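Local structure of squalene synthase HpnC (Alicyclobacillus acidocaldarius subsp. acidocaldarius, 4HD1) at residues Arg77-Ala81 with Gly82-Thr86; Phe94-Thr98 with Cys99-Met103; Ile183-Arg187 with Ala188-Gln192; Arg228-Glu231 with Ser232-Pro236; Glu250-Leu253 with Ala254-Arg258. The protein probably joins isoprenoid diphosphates in the manner of squalene and phytoene synthases. One frame throughout, in Å; residues are numbered along the deposited sequence. Where two conformers were deposited one is given.

Contact 1: residues Arg77-Ala81 with Gly82-Thr86; sequences RRAFA and GEATT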
loop_
_atom_site.group_PDB
_atom_site.type_symbol
_atom_site.label_atom_id
_atom_site.label_comp_id
_atom_site.label_asym_id
_atom_site.label_seq_id
_atom_site.Cartn_x
_atom_site.Cartn_y
_atom_site.Cartn_z
ATOM N N ARG A 77 10.334 -2.996 16.612
ATOM C CA ARG A 77 11.281 -2.178 17.377
ATOM C C ARG A 77 12.551 -2.949 17.747
ATOM O O ARG A 77 13.646 -2.387 17.739
ATOM C CB ARG A 77 10.631 -1.580 18.627
ATOM C CG ARG A 77 9.335 -0.831 18.359
ATOM C CD ARG A 77 8.900 -0.015 19.563
ATOM N NE ARG A 77 9.095 1.409 19.319
ATOM C CZ ARG A 77 8.140 2.235 18.907
ATOM N NH1 ARG A 77 6.904 1.790 18.706
ATOM N NH2 ARG A 77 8.422 3.515 18.703
ATOM N N ARG A 78 12.396 -4.235 18.059
ATOM C CA ARG A 78 13.539 -5.108 18.323
ATOM C C ARG A 78 14.428 -5.245 17.089
ATOM O O ARG A 78 15.656 -5.321 17.205
ATOM C CB ARG A 78 13.080 -6.483 18.815
ATOM C CG ARG A 78 12.917 -6.564 20.323
ATOM C CD ARG A 78 12.659 -7.986 20.798
ATOM N NE ARG A 78 11.232 -8.238 20.992
ATOM C CZ ARG A 78 10.477 -9.008 20.211
ATOM N NH1 ARG A 78 10.999 -9.636 19.161
ATOM N NH2 ARG A 78 9.189 -9.156 20.490
ATOM N N ALA A 79 13.806 -5.262 15.911
ATOM C CA ALA A 79 14.540 -5.354 14.653
ATOM C C ALA A 79 15.351 -4.088 14.358
ATOM O O ALA A 79 16.351 -4.146 13.649
ATOM C CB ALA A 79 13.598 -5.679 13.508
ATOM N N PHE A 80 14.922 -2.956 14.911
ATOM C CA PHE A 80 15.687 -1.709 14.846
ATOM C C PHE A 80 16.745 -1.604 15.937
ATOM O O PHE A 80 17.647 -0.769 15.855
ATOM C CB PHE A 80 14.756 -0.506 14.931
ATOM C CG PHE A 80 14.223 -0.066 13.605
ATOM C CD1 PHE A 80 14.792 1.014 12.939
ATOM C CD2 PHE A 80 13.164 -0.742 13.009
ATOM C CE1 PHE A 80 14.304 1.420 11.705
ATOM C CE2 PHE A 80 12.677 -0.345 11.775
ATOM C CZ PHE A 80 13.249 0.736 11.120
ATOM N N ALA A 81 16.620 -2.439 16.966
ATOM C CA ALA A 81 17.577 -2.464 18.066
ATOM C C ALA A 81 18.652 -3.530 17.850
ATOM O O ALA A 81 19.605 -3.620 18.622
ATOM C CB ALA A 81 16.856 -2.679 19.388
ATOM N N GLY A 82 18.501 -4.326 16.794
ATOM C CA GLY A 82 19.451 -5.393 16.490
ATOM C C GLY A 82 19.245 -6.636 17.339
ATOM O O GLY A 82 20.195 -7.350 17.644
ATOM N N GLU A 83 17.994 -6.902 17.705
ATOM C CA GLU A 83 17.659 -8.046 18.551
ATOM C C GLU A 83 16.378 -8.760 18.101
ATOM O O GLU A 83 15.549 -9.161 18.923
ATOM C CB GLU A 83 17.574 -7.611 20.019
ATOM C CG GLU A 83 16.729 -6.366 20.249
ATOM C CD GLU A 83 16.983 -5.707 21.592
ATOM O OE1 GLU A 83 18.076 -5.910 22.167
ATOM O OE2 GLU A 83 16.087 -4.976 22.068
ATOM N N ALA A 84 16.233 -8.923 16.788
ATOM C CA ALA A 84 15.115 -9.666 16.206
ATOM C C ALA A 84 15.152 -11.125 16.650
ATOM O O ALA A 84 16.211 -11.635 17.008
ATOM C CB ALA A 84 15.150 -9.571 14.691
ATOM N N THR A 85 13.997 -11.789 16.627
ATOM C CA THR A 85 13.893 -13.176 17.100
ATOM C C THR A 85 13.233 -14.137 16.095
ATOM O O THR A 85 13.261 -15.349 16.280
ATOM C CB THR A 85 13.190 -13.257 18.479
ATOM O OG1 THR A 85 11.962 -12.520 18.446
ATOM C CG2 THR A 85 14.083 -12.678 19.581
ATOM N N THR A 86 12.653 -13.581 15.034
ATOM C CA THR A 86 11.994 -14.344 13.968
ATOM C C THR A 86 12.964 -14.471 12.793
ATOM O O THR A 86 13.860 -13.636 12.648
ATOM C CB THR A 86 10.722 -13.595 13.500
ATOM O OG1 THR A 86 9.894 -13.333 14.635
ATOM C CG2 THR A 86 9.904 -14.387 12.454
#

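Contact 2: residues Phe94-Thr98 with Cys99-Met103; sequences FTIAT and CNLPM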
loop_
_atom_site.group_PDB
_atom_site.type_symbol
_atom_site.label_atom_id
_atom_site.label_comp_id
_atom_site.label_asym_id
_atom_site.label_seq_id
_atom_site.Cartn_x
_atom_site.Cartn_y
_atom_site.Cartn_z
ATOM N N PHE A 94 18.539 -6.932 8.903
ATOM C CA PHE A 94 19.628 -6.720 7.966
ATOM C C PHE A 94 19.248 -5.653 6.941
ATOM O O PHE A 94 20.016 -4.715 6.708
ATOM C CB PHE A 94 20.009 -8.022 7.268
ATOM C CG PHE A 94 21.158 -7.875 6.315
ATOM C CD1 PHE A 94 22.456 -7.662 6.795
ATOM C CD2 PHE A 94 20.952 -7.939 4.942
ATOM C CE1 PHE A 94 23.528 -7.519 5.919
ATOM C CE2 PHE A 94 22.021 -7.801 4.062
ATOM C CZ PHE A 94 23.308 -7.587 4.549
ATOM N N THR A 95 18.061 -5.800 6.353
ATOM C CA THR A 95 17.517 -4.825 5.407
ATOM C C THR A 95 17.451 -3.403 5.990
ATOM O O THR A 95 17.944 -2.466 5.363
ATOM C CB THR A 95 16.141 -5.273 4.870
ATOM O OG1 THR A 95 16.309 -6.440 4.050
ATOM C CG2 THR A 95 15.491 -4.171 4.051
ATOM N N ILE A 96 16.863 -3.251 7.181
ATOM C CA ILE A 96 16.823 -1.955 7.866
ATOM C C ILE A 96 18.208 -1.314 7.829
ATOM O O ILE A 96 18.359 -0.172 7.395
ATOM C CB ILE A 96 16.413 -2.055 9.363
ATOM C CG1 ILE A 96 15.065 -2.773 9.586
ATOM C CG2 ILE A 96 16.456 -0.683 10.034
ATOM C CD1 ILE A 96 13.889 -2.186 8.859
ATOM N N ALA A 97 19.212 -2.061 8.287
ATOM C CA ALA A 97 20.562 -1.533 8.452
ATOM C C ALA A 97 21.254 -1.246 7.116
ATOM O O ALA A 97 21.825 -0.178 6.937
ATOM C CB ALA A 97 21.401 -2.472 9.310
ATOM N N THR A 98 21.175 -2.199 6.188
ATOM C CA THR A 98 21.827 -2.101 4.886
ATOM C C THR A 98 21.286 -0.938 4.051
ATOM O O THR A 98 22.048 -0.255 3.380
ATOM C CB THR A 98 21.680 -3.421 4.098
ATOM O OG1 THR A 98 22.056 -4.512 4.941
ATOM C CG2 THR A 98 22.567 -3.433 2.860
ATOM N N CYS A 99 19.975 -0.719 4.101
ATOM C CA CYS A 99 19.338 0.324 3.295
ATOM C C CYS A 99 19.091 1.605 4.082
ATOM O O CYS A 99 18.539 2.564 3.550
ATOM C CB CYS A 99 18.024 -0.184 2.702
ATOM S SG CYS A 99 18.215 -1.656 1.678
ATOM N N ASN A 100 19.514 1.610 5.344
ATOM C CA ASN A 100 19.269 2.725 6.262
ATOM C C ASN A 100 17.806 3.197 6.266
ATOM O O ASN A 100 17.526 4.377 6.073
ATOM C CB ASN A 100 20.231 3.891 5.981
ATOM C CG ASN A 100 20.304 4.879 7.134
ATOM O OD1 ASN A 100 20.377 4.490 8.302
ATOM N ND2 ASN A 100 20.280 6.165 6.811
ATOM N N LEU A 101 16.880 2.268 6.480
ATOM C CA LEU A 101 15.449 2.590 6.452
ATOM C C LEU A 101 14.975 3.222 7.766
ATOM O O LEU A 101 15.363 2.774 8.839
ATOM C CB LEU A 101 14.612 1.345 6.131
ATOM C CG LEU A 101 14.911 0.580 4.835
ATOM C CD1 LEU A 101 14.053 -0.670 4.750
ATOM C CD2 LEU A 101 14.716 1.449 3.602
ATOM N N PRO A 102 14.142 4.275 7.681
ATOM C CA PRO A 102 13.580 4.873 8.894
ATOM C C PRO A 102 12.460 4.008 9.483
ATOM O O PRO A 102 11.882 3.183 8.770
ATOM C CB PRO A 102 13.015 6.207 8.390
ATOM C CG PRO A 102 12.649 5.927 6.976
ATOM C CD PRO A 102 13.713 4.994 6.467
HETATM N N MSE A 103 12.156 4.209 10.762
HETATM C CA MSE A 103 11.150 3.407 11.457
HETATM C C MSE A 103 9.702 3.809 11.150
HETATM O O MSE A 103 8.816 2.956 11.106
HETATM C CB MSE A 103 11.384 3.469 12.959
HETATM C CG MSE A 103 11.010 2.203 13.691
HETATM SE SE MSE A 103 10.968 2.523 15.607
HETATM C CE MSE A 103 11.918 0.950 16.223
HETATM O O HOH W 1 22.129 2.017 8.866
#

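Contact 3: residues Ile183-Arg187 with Ala188-Gln192; sequences IYVPR and ADLEQ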
loop_
_atom_site.group_PDB
_atom_site.type_symbol
_atom_site.label_atom_id
_atom_site.label_comp_id
_atom_site.label_asym_id
_atom_site.label_seq_id
_atom_site.Cartn_x
_atom_site.Cartn_y
_atom_site.Cartn_z
ATOM N N ILE A 183 -17.343 1.138 3.435
ATOM C CA ILE A 183 -17.468 2.058 2.314
ATOM C C ILE A 183 -16.395 3.137 2.432
ATOM O O ILE A 183 -16.299 3.825 3.455
ATOM C CB ILE A 183 -18.870 2.697 2.229
ATOM C CG1 ILE A 183 -19.958 1.608 2.219
ATOM C CG2 ILE A 183 -18.965 3.600 0.998
ATOM C CD1 ILE A 183 -21.368 2.116 2.445
ATOM N N TYR A 184 -15.594 3.267 1.376
ATOM C CA TYR A 184 -14.488 4.220 1.331
ATOM C C TYR A 184 -14.849 5.519 0.613
ATOM O O TYR A 184 -14.147 6.526 0.764
ATOM C CB TYR A 184 -13.247 3.574 0.698
ATOM C CG TYR A 184 -12.643 2.497 1.567
ATOM C CD1 TYR A 184 -11.822 2.827 2.647
ATOM C CD2 TYR A 184 -12.907 1.150 1.329
ATOM C CE1 TYR A 184 -11.275 1.846 3.466
ATOM C CE2 TYR A 184 -12.359 0.158 2.138
ATOM C CZ TYR A 184 -11.541 0.512 3.203
ATOM O OH TYR A 184 -10.993 -0.462 4.012
ATOM N N VAL A 185 -15.934 5.496 -0.161
ATOM C CA VAL A 185 -16.410 6.707 -0.833
ATOM C C VAL A 185 -16.771 7.730 0.240
ATOM O O VAL A 185 -17.568 7.425 1.117
ATOM C CB VAL A 185 -17.630 6.437 -1.738
ATOM C CG1 VAL A 185 -17.966 7.675 -2.545
ATOM C CG2 VAL A 185 -17.358 5.277 -2.679
ATOM N N PRO A 186 -16.158 8.927 0.202
ATOM C CA PRO A 186 -16.431 9.925 1.244
ATOM C C PRO A 186 -17.898 10.365 1.275
ATOM O O PRO A 186 -18.518 10.544 0.216
ATOM C CB PRO A 186 -15.516 11.092 0.862
ATOM C CG PRO A 186 -14.418 10.462 0.072
ATOM C CD PRO A 186 -15.087 9.371 -0.710
ATOM N N ARG A 187 -18.424 10.544 2.487
ATOM C CA ARG A 187 -19.826 10.902 2.716
ATOM C C ARG A 187 -20.186 12.266 2.117
ATOM O O ARG A 187 -21.251 12.421 1.519
ATOM C CB ARG A 187 -20.150 10.868 4.221
ATOM C CG ARG A 187 -21.575 10.427 4.553
ATOM C CD ARG A 187 -21.935 10.638 6.025
ATOM N NE ARG A 187 -21.959 9.396 6.795
ATOM C CZ ARG A 187 -20.873 8.779 7.259
ATOM N NH1 ARG A 187 -19.670 9.286 7.026
ATOM N NH2 ARG A 187 -20.994 7.654 7.949
ATOM N N ALA A 188 -19.287 13.241 2.268
ATOM C CA ALA A 188 -19.493 14.602 1.762
ATOM C C ALA A 188 -19.461 14.689 0.238
ATOM O O ALA A 188 -20.190 15.484 -0.352
ATOM C CB ALA A 188 -18.482 15.558 2.378
ATOM N N ASP A 189 -18.626 13.865 -0.393
ATOM C CA ASP A 189 -18.534 13.834 -1.856
ATOM C C ASP A 189 -19.771 13.201 -2.492
ATOM O O ASP A 189 -20.121 13.527 -3.628
ATOM C CB ASP A 189 -17.266 13.110 -2.321
ATOM C CG ASP A 189 -15.990 13.775 -1.827
ATOM O OD1 ASP A 189 -16.051 14.901 -1.295
ATOM O OD2 ASP A 189 -14.914 13.164 -1.967
ATOM N N LEU A 190 -20.426 12.299 -1.762
ATOM C CA LEU A 190 -21.700 11.739 -2.206
ATOM C C LEU A 190 -22.820 12.754 -2.050
ATOM O O LEU A 190 -23.646 12.916 -2.951
ATOM C CB LEU A 190 -22.038 10.459 -1.445
ATOM C CG LEU A 190 -21.346 9.194 -1.955
ATOM C CD1 LEU A 190 -21.425 8.082 -0.915
ATOM C CD2 LEU A 190 -21.931 8.743 -3.289
ATOM N N GLU A 191 -22.832 13.443 -0.911
ATOM C CA GLU A 191 -23.847 14.457 -0.614
ATOM C C GLU A 191 -23.713 15.694 -1.494
ATOM O O GLU A 191 -24.714 16.351 -1.792
ATOM C CB GLU A 191 -23.810 14.848 0.861
ATOM C CG GLU A 191 -24.341 13.766 1.787
ATOM C CD GLU A 191 -24.007 14.018 3.246
ATOM O OE1 GLU A 191 -22.988 14.690 3.525
ATOM O OE2 GLU A 191 -24.765 13.529 4.117
ATOM N N GLN A 192 -22.485 16.001 -1.914
ATOM C CA GLN A 192 -22.231 17.120 -2.818
ATOM C C GLN A 192 -23.035 16.980 -4.109
ATOM O O GLN A 192 -23.439 17.977 -4.701
ATOM C CB GLN A 192 -20.743 17.233 -3.141
ATOM C CG GLN A 192 -20.364 18.518 -3.860
ATOM C CD GLN A 192 -19.255 18.315 -4.871
ATOM O OE1 GLN A 192 -18.212 17.735 -4.565
ATOM N NE2 GLN A 192 -19.472 18.798 -6.088
#

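Contact 4: residues Arg228-Glu231 with Ser232-Pro236; sequences RRLE and SLVPP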
loop_
_atom_site.group_PDB
_atom_site.type_symbol
_atom_site.label_atom_id
_atom_site.label_comp_id
_atom_site.label_asym_id
_atom_site.label_seq_id
_atom_site.Cartn_x
_atom_site.Cartn_y
_atom_site.Cartn_z
ATOM N N ARG A 228 4.046 11.246 -11.348
ATOM C CA ARG A 228 4.849 11.052 -12.557
ATOM C C ARG A 228 6.243 11.681 -12.507
ATOM O O ARG A 228 7.195 11.131 -13.051
ATOM C CB ARG A 228 4.088 11.671 -13.724
ATOM C CG ARG A 228 4.196 10.937 -15.037
ATOM C CD ARG A 228 3.628 11.825 -16.118
ATOM N NE ARG A 228 3.248 11.092 -17.319
ATOM C CZ ARG A 228 4.102 10.646 -18.239
ATOM N NH1 ARG A 228 3.641 9.999 -19.301
ATOM N NH2 ARG A 228 5.413 10.831 -18.099
ATOM N N ARG A 229 6.353 12.842 -11.867
ATOM C CA ARG A 229 7.619 13.574 -11.804
ATOM C C ARG A 229 8.748 12.764 -11.155
ATOM O O ARG A 229 9.912 12.928 -11.510
ATOM C CB ARG A 229 7.422 14.928 -11.098
ATOM C CG ARG A 229 8.665 15.810 -11.009
ATOM C CD ARG A 229 9.127 16.319 -12.366
ATOM N NE ARG A 229 10.469 16.897 -12.279
ATOM C CZ ARG A 229 11.320 16.988 -13.297
ATOM N NH1 ARG A 229 10.973 16.535 -14.498
ATOM N NH2 ARG A 229 12.524 17.524 -13.113
ATOM N N LEU A 230 8.391 11.882 -10.224
ATOM C CA LEU A 230 9.359 11.018 -9.538
ATOM C C LEU A 230 10.151 10.131 -10.522
ATOM O O LEU A 230 11.344 9.836 -10.315
ATOM C CB LEU A 230 8.650 10.172 -8.470
ATOM C CG LEU A 230 9.495 9.276 -7.560
ATOM C CD1 LEU A 230 10.594 10.063 -6.852
ATOM C CD2 LEU A 230 8.638 8.506 -6.553
ATOM N N GLU A 231 9.493 9.732 -11.606
ATOM C CA GLU A 231 10.142 8.929 -12.643
ATOM C C GLU A 231 11.404 9.573 -13.234
ATOM O O GLU A 231 12.251 8.865 -13.771
ATOM C CB GLU A 231 9.146 8.563 -13.748
ATOM C CG GLU A 231 8.057 7.617 -13.262
ATOM C CD GLU A 231 6.835 7.578 -14.163
ATOM O OE1 GLU A 231 6.944 7.896 -15.374
ATOM O OE2 GLU A 231 5.750 7.216 -13.651
ATOM N N SER A 232 11.545 10.894 -13.126
ATOM C CA SER A 232 12.743 11.568 -13.638
ATOM C C SER A 232 13.837 11.755 -12.586
ATOM O O SER A 232 14.875 12.353 -12.876
ATOM C CB SER A 232 12.382 12.934 -14.230
ATOM O OG SER A 232 11.301 12.826 -15.133
ATOM N N LEU A 233 13.606 11.254 -11.373
ATOM C CA LEU A 233 14.471 11.574 -10.232
ATOM C C LEU A 233 15.086 10.343 -9.564
ATOM O O LEU A 233 15.676 10.444 -8.476
ATOM C CB LEU A 233 13.687 12.392 -9.194
ATOM C CG LEU A 233 12.898 13.625 -9.660
ATOM C CD1 LEU A 233 12.173 14.273 -8.488
ATOM C CD2 LEU A 233 13.810 14.639 -10.336
ATOM N N VAL A 234 14.951 9.185 -10.212
ATOM C CA VAL A 234 15.379 7.912 -9.622
ATOM C C VAL A 234 16.158 7.072 -10.639
ATOM O O VAL A 234 16.093 7.363 -11.834
ATOM C CB VAL A 234 14.174 7.116 -9.056
ATOM C CG1 VAL A 234 13.503 7.895 -7.936
ATOM C CG2 VAL A 234 13.164 6.782 -10.150
ATOM N N PRO A 235 16.900 6.036 -10.176
ATOM C CA PRO A 235 17.569 5.143 -11.136
ATOM C C PRO A 235 16.559 4.562 -12.143
ATOM O O PRO A 235 15.399 4.343 -11.777
ATOM C CB PRO A 235 18.149 4.041 -10.242
ATOM C CG PRO A 235 18.350 4.697 -8.916
ATOM C CD PRO A 235 17.203 5.660 -8.780
ATOM N N PRO A 236 16.984 4.342 -13.407
ATOM C CA PRO A 236 16.052 3.887 -14.465
ATOM C C PRO A 236 15.261 2.603 -14.130
ATOM O O PRO A 236 14.102 2.468 -14.532
ATOM C CB PRO A 236 16.954 3.674 -15.697
ATOM C CG PRO A 236 18.311 4.188 -15.347
ATOM C CD PRO A 236 18.322 4.687 -13.930
HETATM O O HOH W 2 8.636 12.009 -15.235
#

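Contact 5: residues Glu250-Leu253 with Ala254-Arg258; sequences EAIL and AAIRR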
loop_
_atom_site.group_PDB
_atom_site.type_symbol
_atom_site.label_atom_id
_atom_site.label_comp_id
_atom_site.label_asym_id
_atom_site.label_seq_id
_atom_site.Cartn_x
_atom_site.Cartn_y
_atom_site.Cartn_z
ATOM N N GLU A 250 -3.625 3.963 -13.872
ATOM C CA GLU A 250 -4.310 4.751 -14.893
ATOM C C GLU A 250 -5.303 3.891 -15.659
ATOM O O GLU A 250 -6.402 4.349 -15.991
ATOM C CB GLU A 250 -3.313 5.398 -15.859
ATOM C CG GLU A 250 -2.583 6.604 -15.286
ATOM C CD GLU A 250 -1.686 7.302 -16.299
ATOM O OE1 GLU A 250 -1.061 6.619 -17.150
ATOM O OE2 GLU A 250 -1.600 8.550 -16.240
ATOM N N ALA A 251 -4.921 2.643 -15.923
ATOM C CA ALA A 251 -5.796 1.709 -16.631
ATOM C C ALA A 251 -7.022 1.341 -15.805
ATOM O O ALA A 251 -8.083 1.062 -16.363
ATOM C CB ALA A 251 -5.034 0.463 -17.046
ATOM N N ILE A 252 -6.883 1.347 -14.480
ATOM C CA ILE A 252 -8.031 1.099 -13.599
ATOM C C ILE A 252 -9.032 2.248 -13.724
ATOM O O ILE A 252 -10.238 2.016 -13.856
ATOM C CB ILE A 252 -7.611 0.863 -12.128
ATOM C CG1 ILE A 252 -6.917 -0.500 -11.989
ATOM C CG2 ILE A 252 -8.820 0.940 -11.192
ATOM C CD1 ILE A 252 -6.232 -0.741 -10.655
ATOM N N LEU A 253 -8.523 3.479 -13.709
ATOM C CA LEU A 253 -9.356 4.669 -13.889
ATOM C C LEU A 253 -10.059 4.656 -15.243
ATOM O O LEU A 253 -11.245 4.974 -15.336
ATOM C CB LEU A 253 -8.522 5.947 -13.749
ATOM C CG LEU A 253 -7.810 6.212 -12.418
ATOM C CD1 LEU A 253 -7.072 7.543 -12.478
ATOM C CD2 LEU A 253 -8.762 6.168 -11.228
ATOM N N ALA A 254 -9.318 4.269 -16.279
ATOM C CA ALA A 254 -9.834 4.231 -17.644
ATOM C C ALA A 254 -10.981 3.236 -17.804
ATOM O O ALA A 254 -11.937 3.509 -18.521
ATOM C CB ALA A 254 -8.708 3.930 -18.630
ATOM N N ALA A 255 -10.892 2.096 -17.125
ATOM C CA ALA A 255 -11.971 1.104 -17.141
ATOM C C ALA A 255 -13.220 1.595 -16.403
ATOM O O ALA A 255 -14.343 1.265 -16.793
ATOM C CB ALA A 255 -11.496 -0.221 -16.561
ATOM N N ILE A 256 -13.018 2.377 -15.341
ATOM C CA ILE A 256 -14.120 2.979 -14.584
ATOM C C ILE A 256 -14.857 3.999 -15.453
ATOM O O ILE A 256 -16.090 4.005 -15.508
ATOM C CB ILE A 256 -13.626 3.615 -13.258
ATOM C CG1 ILE A 256 -13.202 2.521 -12.269
ATOM C CG2 ILE A 256 -14.704 4.498 -12.631
ATOM C CD1 ILE A 256 -12.327 3.007 -11.133
ATOM N N ARG A 257 -14.089 4.840 -16.141
ATOM C CA ARG A 257 -14.633 5.801 -17.102
ATOM C C ARG A 257 -15.412 5.096 -18.214
ATOM O O ARG A 257 -16.500 5.532 -18.589
ATOM C CB ARG A 257 -13.513 6.655 -17.708
ATOM C CG ARG A 257 -12.783 7.522 -16.700
ATOM C CD ARG A 257 -12.078 8.679 -17.378
ATOM N NE ARG A 257 -11.105 9.297 -16.483
ATOM C CZ ARG A 257 -9.824 8.944 -16.410
ATOM N NH1 ARG A 257 -9.355 7.976 -17.188
ATOM N NH2 ARG A 257 -9.010 9.561 -15.562
ATOM N N ARG A 258 -14.847 3.998 -18.713
ATOM C CA ARG A 258 -15.454 3.184 -19.764
ATOM C C ARG A 258 -16.612 2.329 -19.226
ATOM O O ARG A 258 -17.159 1.488 -19.941
ATOM C CB ARG A 258 -14.376 2.292 -20.391
ATOM C CG ARG A 258 -14.780 1.546 -21.656
ATOM C CD ARG A 258 -14.058 0.207 -21.745
ATOM N NE ARG A 258 -12.606 0.355 -21.631
ATOM C CZ ARG A 258 -11.840 -0.289 -20.750
ATOM N NH1 ARG A 258 -12.370 -1.146 -19.879
ATOM N NH2 ARG A 258 -10.531 -0.071 -20.742
#

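Contact 1: residues Arg77-Ala81 with Gly82-Thr86
The guanidinium of Arg78 meets the hydroxyl of Thr85 obliquely, NH1 standing 3.1 Å from OG1 at an angle too poor for a hydrogen bond. Against the carboxylate of Glu83 its plane is turned by 36°, yet the charged atoms stay apart, with Arg78 NE 5.9 Å from Glu83 OE2. What touches is the aliphatic part of Arg78, which crosses Glu83 at about a right angle, CG against Glu83 CG at 3.8 Å and CD against the carbonyl oxygen Glu83 O at 3.6 Å. The CG of Glu83 sits between its own backbone N and carbonyl carbon (chi1 49°), a placement that turns the chain back over the helix end and sets OE2 3.6 Å from Ala81 CB. Nearer helix 87-99, Ala79 CB approaches Ala84 CB at 4.4 Å, and both alanines rest on Phe89. The backbone turn is closed by Glu83 N, which donates to Arg78 O at 2.9 Å. With Gly82 adopting positive phi one residue earlier, this six-to-one bond is the signature of a glycine-terminated helix C-cap, here ending helix 65-81.

Contact 2: residues Phe94-Thr98 with Cys99-Met103
Cys99 N donates to Thr95 O at 3.0 Å and Leu101 N to Ile96 O at the same length, and with these two bonds helix 87-99 closes. The first is the last ordinary helical bond of the pair of segments; in the second the donor lies in the carbonyl plane, on a lone pair. Between them Asn100 N makes a weak bond to Ala97 O (3.3 Å). A water supplements this turn, giving one hydrogen to Ala97 O (2.9 Å) and the other to Asn100 OD1 (3.1 Å). One turn back, Thr98 OG1 donates to Phe94 O at 2.7 Å from above the carbonyl plane, and this hydroxyl oxygen, OG1 of Thr98, lies over the centre of the Phe94 ring. Outward of the polar core, Leu101 CD1 comes 3.8 Å from Thr95 CG2 and 4.4 Å from Ile96 CD1. The other branch of Thr95, OG1, is engaged by His43 and Ser46. Positive phi at Asn100, two bonds back into the last turn and the apolar pair Ile96 and Leu101 together make a textbook Schellman motif.

Contact 3: residues Ile183-Arg187 with Ala188-Gln192
Val185 and Leu190 set their side chains across one another at about a right angle, with Val185 CG1 pressed against the branch point of the leucine, 3.8 Å from CG. The valine can do this because CG1 stands anti to the backbone N (chi1 -173°), which puts that methyl against Leu190 in the first turn of the helix. The next pair meets differently: Pro186 and Asp189 lie aslant, and the carboxylate oxygen OD2 of Asp189 rests against the proline ring, 3.4 Å from Pro186 CG. That oxygen is not left to the ring alone, since it forms a salt bridge with Arg219 of helix 207-227. Pro186 occupies the N-cap position of helix 187-191, so the arrangement illustrates how a proline can start a short helix: its carbonyl oxygen accepts from Leu190 N at 3.3 Å, and Arg187 O accepts in turn from Glu191 N at 3.1 Å. Glu191 lays its methylenes along the same carbonyl, CG being 3.4 Å from Arg187 O. Its carboxylate stays beside that oxygen too, OE1 3.5 Å from Arg187 O, two acceptors with no bond between them. In the conformer given, the guanidinium of Arg187 goes to Thr121 OG1 through NH2 and not to Glu191. On the buried side, Val185 also packs on Cys212 of helix 207-227, whereas Leu190 leans on Leu197 of helix 197-201.

Contact 4: residues Arg228-Glu231 with Ser232-Pro236
Consecutive i to i+3 bonds wind the chain through residues 228-233. Glu231 N donates to Arg228 O at 3.1 Å, Ser232 N to Arg229 O at 3.1 Å and Leu233 N to Leu230 O at 2.9 Å. In the last two the donors lie above the carbonyl planes (51° and 55°), in keeping with the tight 3-10 winding. A water straddles the turn, giving a hydrogen to Arg228 O and bonding to Ser232 OG, 2.8 Å from each. Among the side chains, Arg229 bends at chi2 (67°), which brings its guanidinium round to present one face to Ser232 CB, 3.9 Å from NH1, though both residues also touch a crystal neighbour. On the inner side Leu230 and Val234 cross at about a right angle, CD1 to CG1 3.8 Å, while Glu231 is salt-bridged to Arg246. Beyond Val234 comes Pro235, the N-cap of the following helix. This is a compact helix-to-helix connection, a 3-10 turn passing helix 207-227 on to helix 236-257.

Contact 5: residues Glu250-Leu253 with Ala254-Arg258
Arg257 is bound to Leu253 one turn earlier in a regular alpha helix, the last turns of helix 236-257, and its side chain folds back along that same residue. At the root, Arg257 N donates to Leu253 O at 3.0 Å with a nearly straight N-H...O angle of 167°. CB lies 3.7 Å from this oxygen, and CG, placed beside the backbone N by chi1 (-63°), comes closer still, 3.3 Å from Leu253 O. From CG to NE the chain is extended; a chi4 of 91° then turns the guanidinium so that one of its faces looks onto the carbonyl oxygen of Leu253. NH1 is 4.0 Å from Leu253 O, while NH2 passes alongside the leucine, 4.1 Å from Leu253 CB. NH2 is hydrogen-bonded outside the helix to Gln221 OE1, and the amide of that glutamine also bonds Glu250 through NE2; one residue of helix 207-227 thus ties two turns of the neighbouring helix. Ile252 and Ile256 turn to the neighbouring helices: both touch helix 152-172, and the buried Ile256 also touches helix 207-227. The two isoleucines meet aslant through their methyl groups, with Ile252 CG2 4.1 Å from Ile256 CD1.

How the contacts relate
All five contacts are local and come in series along a chain that is built of helices and has no strands. Contacts 1 and 2 end the successive helices 65-81 and 87-99; their centres are about 12 Å apart and they touch, Phe80 packing on Ile96, Leu101 and Met103. Contact 3, which starts helix 187-191, lies on the opposite side of the chain's centre, about 42 Å from contact 1 between centres. Contact 4 leads into helix 236-257 and contact 5 lies at its end, their centres about 24 Å apart. Helix 207-227 runs into contact 4 and lies against contacts 3 and 5. The set thus marks where helices of the bundle begin, turn and stop.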